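PDB 7PBG: FAD-binding oxidoreductase from Gulosibacter chungangensis, which oxidises 4-ethylphenol as a flavoprotein with covalently bound FAD, a 4-alkylphenol dehydrogenation associated with formation of 4-vinylphenol. Local coordinates for residues P46-G50 with D51-G55; V67-I70 with V71-N75; L313-G316 with H317-Y321. All coordinates share one frame; numbering follows the deposited sequence.

How the contacts relate
Contact 1 is a surface loop, while contacts 2 and 3 are largely buried; the first is polar and water-bridged, the others rest on backbone bonds or apolar packing. Contact 1 joins its residues through a lysine, a weak carboxylate bond and a bridging water, in the irregular chain between helix 35-39 and strand 57-59. Contact 2 is a run of helix 64-77 in the FAD-binding domain, built on regular backbone bonds with apolar pairs and a Gln-Arg pair along its sides. Contact 3 leads from helix 303-313 into strand 318-326 and relies on isoleucine packing and a beta bulge. No element is shared: the centres of contacts 2 and 3 lie about 51 Å apart, on opposite sides of the chain's centre.

Contact 1 (P46-G50 with D51-G55); sequences PVTDG and DEFKG
Lys54 and Gly50 are joined by a direct hydrogen bond: NZ of Lys54 donates to O of Gly50 at 3.0 Å, with a C=O...N angle of 146°. The lysine chain reaches it because it bends at chi2 (-90°) and again at chi4, folding the ammonium group back to the carbonyl just ahead of the turn. A second bond is weak: Gly50 N lies 2.8 Å from Glu52 OE1, with an N-H...O angle of 127°.

One water adds a three-way bridge. It accepts from Thr48 OG1 at 2.8 Å and donates to Gly50 O at 3.1 Å and to Glu52 O at 2.6 Å, so Gly50 O is held by both the lysine and the water.

The nonpolar part is small. Thr48 crosses Phe53 at about a right angle, with OG1 near the ring plane at the edge, 3.8 Å from CD2, and the methyl CG2 4.0 Å from CE2. Beyond the threonine, Phe53 also touches Ser96 and Val481.

Backbone bonding supplies the frame: Asp51 to Lys54 is a type II beta turn, closed by Lys54 N to Asp51 O at 3.3 Å. Asp49, meanwhile, turns away to a salt bridge with Arg454 of helix 451-470.

An alanine in place of Lys54 would probably take the charged donor from Gly50 O, leaving the water as its partner here and the Gly50-Asp51 peptide less firmly held. The chemistry suggests a surface loop held largely by polar bonds and one water, contacts that meet on the N and O of a single residue, Gly50.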
ATOM      1  N   PRO A  46      16.014 -25.494 -11.823  1.00 21.67           N
ATOM      2  CA  PRO A  46      15.515 -26.471 -10.863  1.00 20.05           C
ATOM      3  C   PRO A  46      16.526 -26.773  -9.760  1.00 20.40           C
ATOM      4  O   PRO A  46      17.712 -26.620  -9.913  1.00 21.27           O
ATOM      5  CB  PRO A  46      15.278 -27.689 -11.752  1.00 20.60           C
ATOM      6  CG  PRO A  46      16.375 -27.594 -12.767  1.00 21.21           C
ATOM      7  CD  PRO A  46      16.395 -26.111 -13.104  1.00 20.08           C
ATOM      8  N   VAL A  47      16.016 -27.262  -8.636  1.00 21.18           N
ATOM      9  CA  VAL A  47      16.879 -27.881  -7.604  1.00 20.46           C
ATOM     10  C   VAL A  47      16.348 -29.306  -7.339  1.00 20.51           C
ATOM     11  O   VAL A  47      16.744 -29.917  -6.322  1.00 24.83           O
ATOM     12  CB  VAL A  47      17.000 -27.026  -6.337  1.00 21.03           C
ATOM     13  CG1 VAL A  47      17.769 -25.731  -6.603  1.00 19.98           C
ATOM     14  CG2 VAL A  47      15.641 -26.723  -5.715  1.00 20.88           C
ATOM     15  N   THR A  48      15.444 -29.785  -8.190  1.00 21.64           N
ATOM     16  CA  THR A  48      14.879 -31.160  -8.099  1.00 23.82           C
ATOM     17  C   THR A  48      15.158 -31.873  -9.412  1.00 26.05           C
ATOM     18  O   THR A  48      15.377 -31.186 -10.432  1.00 25.42           O
ATOM     19  CB  THR A  48      13.384 -31.122  -7.739  1.00 23.25           C
ATOM     20  OG1 THR A  48      12.702 -30.298  -8.678  1.00 27.09           O
ATOM     21  CG2 THR A  48      13.107 -30.607  -6.345  1.00 25.09           C
ATOM     22  N   ASP A  49      15.050 -33.207  -9.417  1.00 28.84           N
ATOM     23  CA  ASP A  49      15.581 -34.039 -10.538  1.00 32.21           C
ATOM     24  C   ASP A  49      14.474 -34.752 -11.322  1.00 35.47           C
ATOM     25  O   ASP A  49      14.794 -35.234 -12.447  1.00 33.75           O
ATOM     26  CB  ASP A  49      16.581 -35.074 -10.024  1.00 32.15           C
ATOM     27  CG  ASP A  49      17.729 -34.469  -9.246  1.00 33.93           C
ATOM     28  OD1 ASP A  49      18.188 -33.372  -9.618  1.00 30.38           O
ATOM     29  OD2 ASP A  49      18.131 -35.069  -8.248  1.00 34.78           O
ATOM     30  N   GLY A  50      13.249 -34.812 -10.777  1.00 33.60           N
ATOM     31  CA  GLY A  50      12.168 -35.693 -11.264  1.00 31.17           C
ATOM     32  C   GLY A  50      11.032 -34.912 -11.911  1.00 33.69           C
ATOM     33  O   GLY A  50      11.278 -33.848 -12.544  1.00 29.27           O
ATOM     34  N   ASP A  51       9.802 -35.392 -11.719  1.00 28.21           N
ATOM     35  CA  ASP A  51       8.592 -34.763 -12.299  1.00 33.31           C
ATOM     36  C   ASP A  51       8.000 -33.722 -11.328  1.00 29.83           C
ATOM     37  O   ASP A  51       6.923 -33.203 -11.662  1.00 29.41           O
ATOM     38  CB  ASP A  51       7.616 -35.845 -12.749  1.00 36.07           C
ATOM     39  CG  ASP A  51       7.950 -36.329 -14.151  1.00 38.14           C
ATOM     40  OD1 ASP A  51       8.883 -35.760 -14.773  1.00 43.86           O
ATOM     41  OD2 ASP A  51       7.271 -37.252 -14.614  1.00 42.35           O
ATOM     42  N   GLU A  52       8.708 -33.369 -10.244  1.00 24.94           N
ATOM     43  CA  GLU A  52       8.309 -32.239  -9.358  1.00 26.10           C
ATOM     44  C   GLU A  52       8.180 -30.956 -10.183  1.00 24.84           C
ATOM     45  O   GLU A  52       9.101 -30.697 -11.026  1.00 25.08           O
ATOM     46  CB  GLU A  52       9.307 -32.013  -8.224  1.00 27.10           C
ATOM     47  CG  GLU A  52       9.584 -33.266  -7.429  1.00 31.08           C
ATOM     48  CD  GLU A  52      10.853 -34.019  -7.816  1.00 31.44           C
ATOM     49  OE1 GLU A  52      11.254 -34.022  -9.013  1.00 29.62           O
ATOM     50  OE2 GLU A  52      11.458 -34.582  -6.911  1.00 33.43           O
ATOM     51  N   PHE A  53       7.064 -30.237 -10.022  1.00 21.16           N
ATOM     52  CA  PHE A  53       6.881 -28.873 -10.568  1.00 20.11           C
ATOM     53  C   PHE A  53       6.844 -28.960 -12.103  1.00 21.53           C
ATOM     54  O   PHE A  53       7.129 -27.963 -12.752  1.00 22.46           O
ATOM     55  CB  PHE A  53       8.003 -27.938 -10.104  1.00 18.43           C
ATOM     56  CG  PHE A  53       8.266 -28.008  -8.610  1.00 19.28           C
ATOM     57  CD1 PHE A  53       7.254 -27.721  -7.714  1.00 19.65           C
ATOM     58  CD2 PHE A  53       9.491 -28.408  -8.108  1.00 20.24           C
ATOM     59  CE1 PHE A  53       7.465 -27.810  -6.345  1.00 21.12           C
ATOM     60  CE2 PHE A  53       9.701 -28.518  -6.738  1.00 22.70           C
ATOM     61  CZ  PHE A  53       8.680 -28.248  -5.855  1.00 21.40           C
ATOM     62  N   LYS A  54       6.468 -30.097 -12.673  1.00 22.48           N
ATOM     63  CA  LYS A  54       6.377 -30.212 -14.160  1.00 24.28           C
ATOM     64  C   LYS A  54       4.913 -30.104 -14.581  1.00 21.80           C
ATOM     65  O   LYS A  54       4.112 -31.039 -14.277  1.00 21.91           O
ATOM     66  CB  LYS A  54       7.057 -31.482 -14.687  1.00 26.75           C
ATOM     67  CG  LYS A  54       8.530 -31.613 -14.315  1.00 32.54           C
ATOM     68  CD  LYS A  54       9.475 -31.032 -15.263  1.00 35.37           C
ATOM     69  CE  LYS A  54      10.920 -31.209 -14.834  1.00 37.82           C
ATOM     70  NZ  LYS A  54      11.439 -32.551 -15.197  1.00 38.71           N
ATOM     71  N   GLY A  55       4.580 -29.071 -15.370  1.00 21.87           N
ATOM     72  CA  GLY A  55       3.206 -28.892 -15.862  1.00 21.31           C
ATOM     73  C   GLY A  55       2.859 -29.926 -16.934  1.00 23.03           C
ATOM     74  O   GLY A  55       3.793 -30.535 -17.526  1.00 23.54           O
TER
HETATM   75  O   HOH W   1      11.673 -31.089 -11.150  1.00 27.61           O

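Contact 2 (V67-I70 with V71-N75); sequences VQVI and VRIAN
The guanidinium of Arg72 has Gln68 CB over one face, 3.7 Å above its plane and offset toward the rim. The two side chains run side by side in the same direction, and the Gln68 amide is turned 54° from the guanidinium plane, so the flat groups do not stack. Gln68 NE2 and Arg72 NH2 approach to 3.2 Å, yet both are donors; the amide nitrogen instead bonds Gly189 O. Arg72 gets there with CG beside its own backbone N (chi1 -71°) and a chain extended as far as NE, which carries the group back one turn.

The other amide, of Asn75, also turns back: ND2 donates to Val71 O at 2.8 Å, from 48° out of the carbonyl plane. Asn75 N reaches Val71 O at 3.0 Å, from the opposite face. ND2 also donates to Ala187 O, and OD1 accepts from Asn511 ND2.

Beneath lies the regular i to i+4 pattern of an alpha helix, from Val71 N to Val67 O at 2.9 Å through to Ala74 N to Ile70 O at 2.8 Å. Apolar pairs follow the same spacing, Val69 CG2 meeting Ile73 CD1 at 3.9 Å. That pair faces helix 12-26, whereas Val67 and Val71 rest on Val185 of strand 179-186.

The chemistry implies an amphipathic helix: aliphatic branches pack into neighbouring elements, and the arginine lies on the exposed flank, in van der Waals contact with Gln68 but with no bond linking the two polar ends.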
ATOM      1  N   VAL A  67      -9.489 -16.550 -20.680  1.00 18.36           N
ATOM      2  CA  VAL A  67      -9.146 -16.899 -19.263  1.00 19.88           C
ATOM      3  C   VAL A  67     -10.400 -17.360 -18.508  1.00 21.62           C
ATOM      4  O   VAL A  67     -10.351 -18.406 -17.793  1.00 21.38           O
ATOM      5  CB  VAL A  67      -8.408 -15.749 -18.551  1.00 19.17           C
ATOM      6  CG1 VAL A  67      -8.134 -16.120 -17.102  1.00 19.75           C
ATOM      7  CG2 VAL A  67      -7.117 -15.441 -19.241  1.00 18.36           C
ATOM      8  N   GLN A  68     -11.517 -16.640 -18.613  1.00 19.74           N
ATOM      9  CA  GLN A  68     -12.751 -17.030 -17.880  1.00 20.28           C
ATOM     10  C   GLN A  68     -13.182 -18.448 -18.276  1.00 21.72           C
ATOM     11  O   GLN A  68     -13.562 -19.217 -17.400  1.00 20.61           O
ATOM     12  CB  GLN A  68     -13.909 -16.082 -18.151  1.00 22.13           C
ATOM     13  CG  GLN A  68     -13.584 -14.650 -17.783  1.00 24.67           C
ATOM     14  CD  GLN A  68     -14.758 -13.771 -18.118  1.00 26.27           C
ATOM     15  OE1 GLN A  68     -14.772 -13.144 -19.181  1.00 28.08           O
ATOM     16  NE2 GLN A  68     -15.780 -13.803 -17.264  1.00 27.92           N
ATOM     17  N   VAL A  69     -13.226 -18.734 -19.568  1.00 21.14           N
ATOM     18  CA  VAL A  69     -13.748 -20.038 -20.054  1.00 23.80           C
ATOM     19  C   VAL A  69     -12.779 -21.124 -19.625  1.00 21.63           C
ATOM     20  O   VAL A  69     -13.259 -22.203 -19.228  1.00 24.04           O
ATOM     21  CB  VAL A  69     -14.051 -20.085 -21.568  1.00 28.12           C
ATOM     22  CG1 VAL A  69     -12.868 -19.812 -22.432  1.00 34.76           C
ATOM     23  CG2 VAL A  69     -14.681 -21.420 -21.977  1.00 31.91           C
ATOM     24  N   ILE A  70     -11.467 -20.883 -19.672  1.00 20.40           N
ATOM     25  CA  ILE A  70     -10.463 -21.890 -19.184  1.00 20.75           C
ATOM     26  C   ILE A  70     -10.694 -22.184 -17.692  1.00 21.80           C
ATOM     27  O   ILE A  70     -10.660 -23.368 -17.257  1.00 21.99           O
ATOM     28  CB  ILE A  70      -9.023 -21.412 -19.442  1.00 20.21           C
ATOM     29  CG1 ILE A  70      -8.709 -21.391 -20.944  1.00 20.58           C
ATOM     30  CG2 ILE A  70      -7.994 -22.225 -18.665  1.00 22.27           C
ATOM     31  CD1 ILE A  70      -7.605 -20.411 -21.311  1.00 20.81           C
ATOM     32  N   VAL A  71     -10.921 -21.149 -16.902  1.00 22.29           N
ATOM     33  CA  VAL A  71     -11.121 -21.330 -15.437  1.00 21.50           C
ATOM     34  C   VAL A  71     -12.399 -22.153 -15.183  1.00 22.74           C
ATOM     35  O   VAL A  71     -12.399 -23.002 -14.262  1.00 22.70           O
ATOM     36  CB  VAL A  71     -11.168 -19.958 -14.759  1.00 23.92           C
ATOM     37  CG1 VAL A  71     -11.666 -20.107 -13.327  1.00 26.70           C
ATOM     38  CG2 VAL A  71      -9.790 -19.314 -14.773  1.00 22.52           C
ATOM     39  N   ARG A  72     -13.463 -21.879 -15.935  1.00 23.72           N
ATOM     40  CA  ARG A  72     -14.754 -22.590 -15.759  1.00 24.63           C
ATOM     41  C   ARG A  72     -14.528 -24.065 -16.056  1.00 24.19           C
ATOM     42  O   ARG A  72     -14.986 -24.905 -15.260  1.00 24.31           O
ATOM     43  CB  ARG A  72     -15.839 -21.995 -16.644  1.00 26.92           C
ATOM     44  CG  ARG A  72     -16.284 -20.623 -16.169  1.00 29.96           C
ATOM     45  CD  ARG A  72     -17.158 -19.963 -17.210  1.00 32.79           C
ATOM     46  NE  ARG A  72     -17.417 -18.583 -16.837  1.00 37.07           N
ATOM     47  CZ  ARG A  72     -17.494 -17.566 -17.685  1.00 35.05           C
ATOM     48  NH1 ARG A  72     -17.271 -17.731 -18.976  1.00 35.25           N
ATOM     49  NH2 ARG A  72     -17.739 -16.361 -17.213  1.00 42.31           N
ATOM     50  N   ILE A  73     -13.883 -24.354 -17.183  1.00 22.17           N
ATOM     51  CA  ILE A  73     -13.563 -25.755 -17.576  1.00 22.06           C
ATOM     52  C   ILE A  73     -12.716 -26.379 -16.469  1.00 22.11           C
ATOM     53  O   ILE A  73     -12.941 -27.554 -16.120  1.00 23.53           O
ATOM     54  CB  ILE A  73     -12.895 -25.827 -18.960  1.00 22.18           C
ATOM     55  CG1 ILE A  73     -13.869 -25.396 -20.053  1.00 24.73           C
ATOM     56  CG2 ILE A  73     -12.335 -27.219 -19.222  1.00 22.76           C
ATOM     57  CD1 ILE A  73     -13.203 -24.992 -21.344  1.00 26.26           C
ATOM     58  N   ALA A  74     -11.696 -25.688 -15.975  1.00 20.58           N
ATOM     59  CA  ALA A  74     -10.812 -26.235 -14.918  1.00 21.69           C
ATOM     60  C   ALA A  74     -11.622 -26.629 -13.685  1.00 22.80           C
ATOM     61  O   ALA A  74     -11.369 -27.691 -13.099  1.00 22.92           O
ATOM     62  CB  ALA A  74      -9.719 -25.242 -14.570  1.00 22.23           C
ATOM     63  N   ASN A  75     -12.597 -25.807 -13.308  1.00 24.15           N
ATOM     64  CA  ASN A  75     -13.481 -26.100 -12.151  1.00 23.29           C
ATOM     65  C   ASN A  75     -14.298 -27.371 -12.441  1.00 23.30           C
ATOM     66  O   ASN A  75     -14.404 -28.194 -11.557  1.00 24.47           O
ATOM     67  CB  ASN A  75     -14.422 -24.923 -11.859  1.00 23.39           C
ATOM     68  CG  ASN A  75     -13.785 -23.888 -10.952  1.00 25.49           C
ATOM     69  OD1 ASN A  75     -13.767 -24.036  -9.719  1.00 25.55           O
ATOM     70  ND2 ASN A  75     -13.260 -22.834 -11.553  1.00 24.64           N
TER

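Contact 3 (L313-G316 with H317-Y321); sequences LGIG and HWIVY
Ile315 and Ile319 meet through their terminal methyls, CD1 to CD1 at 4.1 Å, their side chains crossing obliquely. Behind the tips, Ile315 CB comes to 4.2 Å from Ile319 CG1, so the pair touches along more than one atom. Ile319 CD1 also rests 3.4 Å from Gly316 O, its nearest approach to the preceding loop. The contact is therefore one of van der Waals packing over a glycine peptide. Gly316 N, 4.0 Å from Ile319 CG1, is buried with no polar partner in the model.

Ile319 has an unusual chi2 of 92°, away from a staggered value, which directs CD1 back toward Gly316. Glycine suits position 316 sterically, since a CB built there would fall only 2.7 Å from Trp318 O. On its other side Ile319 sends CG2 over one face of the Tyr321 ring, 3.2 Å above the plane and offset toward the rim.

In the next shell His317 and Trp318 both face Phe249 in a classic beta bulge, and backbone hydrogen bonds tie Trp318 to Phe249 and Ile319 to Arg279. The two rings are held separately, His317 NE2 by Gln307 OE1 and Trp318 NE1 by Glu252 O.

Strand 318-326 lies between strands 241-249 and 277-280 in an eight-stranded antiparallel sheet, and Ile315 and Ile319 both touch Tyr248 and Asp284. Helices 281-288 and 363-375 pack on this region, where the chain passes from helix 303-313, through Gly314 with its positive phi, into the sheet.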
ATOM      1  N   LEU A 313      39.429  -5.221 -11.557  1.00 19.62           N
ATOM      2  CA  LEU A 313      38.207  -4.466 -11.950  1.00 18.65           C
ATOM      3  C   LEU A 313      38.304  -3.033 -11.449  1.00 19.54           C
ATOM      4  O   LEU A 313      37.610  -2.174 -12.001  1.00 21.65           O
ATOM      5  CB  LEU A 313      36.984  -5.156 -11.385  1.00 20.02           C
ATOM      6  CG  LEU A 313      36.738  -6.573 -11.875  1.00 20.05           C
ATOM      7  CD1 LEU A 313      35.547  -7.175 -11.181  1.00 22.26           C
ATOM      8  CD2 LEU A 313      36.478  -6.539 -13.387  1.00 20.84           C
ATOM      9  N   GLY A 314      39.147  -2.775 -10.447  1.00 20.42           N
ATOM     10  CA  GLY A 314      39.276  -1.417  -9.901  1.00 21.21           C
ATOM     11  C   GLY A 314      38.011  -1.006  -9.159  1.00 22.06           C
ATOM     12  O   GLY A 314      37.620   0.155  -9.276  1.00 23.75           O
ATOM     13  N   ILE A 315      37.445  -1.905  -8.359  1.00 20.39           N
ATOM     14  CA  ILE A 315      36.214  -1.624  -7.573  1.00 19.89           C
ATOM     15  C   ILE A 315      36.521  -1.779  -6.063  1.00 18.61           C
ATOM     16  O   ILE A 315      37.549  -1.248  -5.604  1.00 19.79           O
ATOM     17  CB  ILE A 315      35.039  -2.437  -8.157  1.00 18.49           C
ATOM     18  CG1 ILE A 315      35.272  -3.946  -8.158  1.00 19.24           C
ATOM     19  CG2 ILE A 315      34.776  -1.986  -9.594  1.00 20.78           C
ATOM     20  CD1 ILE A 315      34.099  -4.713  -8.714  1.00 19.21           C
ATOM     21  N   GLY A 316      35.652  -2.415  -5.304  1.00 19.10           N
ATOM     22  CA  GLY A 316      35.877  -2.630  -3.856  1.00 18.98           C
ATOM     23  C   GLY A 316      35.374  -3.995  -3.486  1.00 18.04           C
ATOM     24  O   GLY A 316      34.644  -4.583  -4.280  1.00 19.00           O
ATOM     25  N   HIS A 317      35.659  -4.456  -2.271  1.00 17.78           N
ATOM     26  CA  HIS A 317      35.004  -5.671  -1.748  1.00 17.50           C
ATOM     27  C   HIS A 317      33.491  -5.442  -1.602  1.00 19.40           C
ATOM     28  O   HIS A 317      32.740  -6.438  -1.662  1.00 18.84           O
ATOM     29  CB  HIS A 317      35.648  -6.041  -0.418  1.00 18.75           C
ATOM     30  CG  HIS A 317      36.931  -6.768  -0.608  1.00 18.51           C
ATOM     31  ND1 HIS A 317      36.976  -8.080  -1.040  1.00 20.30           N
ATOM     32  CD2 HIS A 317      38.217  -6.368  -0.509  1.00 19.38           C
ATOM     33  CE1 HIS A 317      38.234  -8.449  -1.172  1.00 21.86           C
ATOM     34  NE2 HIS A 317      39.021  -7.427  -0.850  1.00 21.14           N
ATOM     35  N   TRP A 318      33.075  -4.196  -1.327  1.00 17.96           N
ATOM     36  CA  TRP A 318      31.680  -3.712  -1.299  1.00 16.91           C
ATOM     37  C   TRP A 318      31.621  -2.519  -2.240  1.00 18.18           C
ATOM     38  O   TRP A 318      32.573  -1.700  -2.232  1.00 19.28           O
ATOM     39  CB  TRP A 318      31.212  -3.341   0.115  1.00 16.19           C
ATOM     40  CG  TRP A 318      31.145  -4.543   0.996  1.00 17.50           C
ATOM     41  CD1 TRP A 318      32.022  -4.902   1.972  1.00 18.63           C
ATOM     42  CD2 TRP A 318      30.152  -5.586   0.935  1.00 17.46           C
ATOM     43  NE1 TRP A 318      31.640  -6.102   2.513  1.00 18.55           N
ATOM     44  CE2 TRP A 318      30.497  -6.537   1.917  1.00 17.22           C
ATOM     45  CE3 TRP A 318      28.997  -5.774   0.173  1.00 18.72           C
ATOM     46  CZ2 TRP A 318      29.718  -7.679   2.150  1.00 16.25           C
ATOM     47  CZ3 TRP A 318      28.232  -6.901   0.382  1.00 18.13           C
ATOM     48  CH2 TRP A 318      28.594  -7.826   1.368  1.00 17.80           C
ATOM     49  N   ILE A 319      30.555  -2.458  -3.015  1.00 17.84           N
ATOM     50  CA  ILE A 319      30.265  -1.303  -3.873  1.00 18.26           C
ATOM     51  C   ILE A 319      28.847  -0.847  -3.542  1.00 18.11           C
ATOM     52  O   ILE A 319      27.899  -1.670  -3.552  1.00 18.14           O
ATOM     53  CB  ILE A 319      30.411  -1.683  -5.359  1.00 18.16           C
ATOM     54  CG1 ILE A 319      31.686  -2.469  -5.667  1.00 18.50           C
ATOM     55  CG2 ILE A 319      30.260  -0.446  -6.206  1.00 17.67           C
ATOM     56  CD1 ILE A 319      31.548  -3.956  -5.601  1.00 18.43           C
ATOM     57  N   VAL A 320      28.708   0.437  -3.297  1.00 17.73           N
ATOM     58  CA  VAL A 320      27.400   1.135  -3.209  1.00 18.86           C
ATOM     59  C   VAL A 320      27.127   1.766  -4.565  1.00 18.51           C
ATOM     60  O   VAL A 320      27.979   2.471  -5.048  1.00 19.15           O
ATOM     61  CB  VAL A 320      27.358   2.165  -2.082  1.00 18.48           C
ATOM     62  CG1 VAL A 320      26.083   2.989  -2.102  1.00 21.56           C
ATOM     63  CG2 VAL A 320      27.577   1.471  -0.737  1.00 19.92           C
ATOM     64  N   TYR A 321      25.955   1.488  -5.115  1.00 17.11           N
ATOM     65  CA  TYR A 321      25.439   2.216  -6.281  1.00 17.20           C
ATOM     66  C   TYR A 321      24.165   2.955  -5.887  1.00 16.60           C
ATOM     67  O   TYR A 321      23.272   2.356  -5.276  1.00 17.86           O
ATOM     68  CB  TYR A 321      25.132   1.251  -7.421  1.00 17.34           C
ATOM     69  CG  TYR A 321      26.348   0.579  -7.996  1.00 16.86           C
ATOM     70  CD1 TYR A 321      27.189   1.255  -8.874  1.00 16.89           C
ATOM     71  CD2 TYR A 321      26.654  -0.733  -7.683  1.00 17.93           C
ATOM     72  CE1 TYR A 321      28.293   0.633  -9.424  1.00 18.11           C
ATOM     73  CE2 TYR A 321      27.788  -1.337  -8.176  1.00 18.78           C
ATOM     74  CZ  TYR A 321      28.588  -0.672  -9.080  1.00 17.94           C
ATOM     75  OH  TYR A 321      29.674  -1.327  -9.570  1.00 19.02           O
TER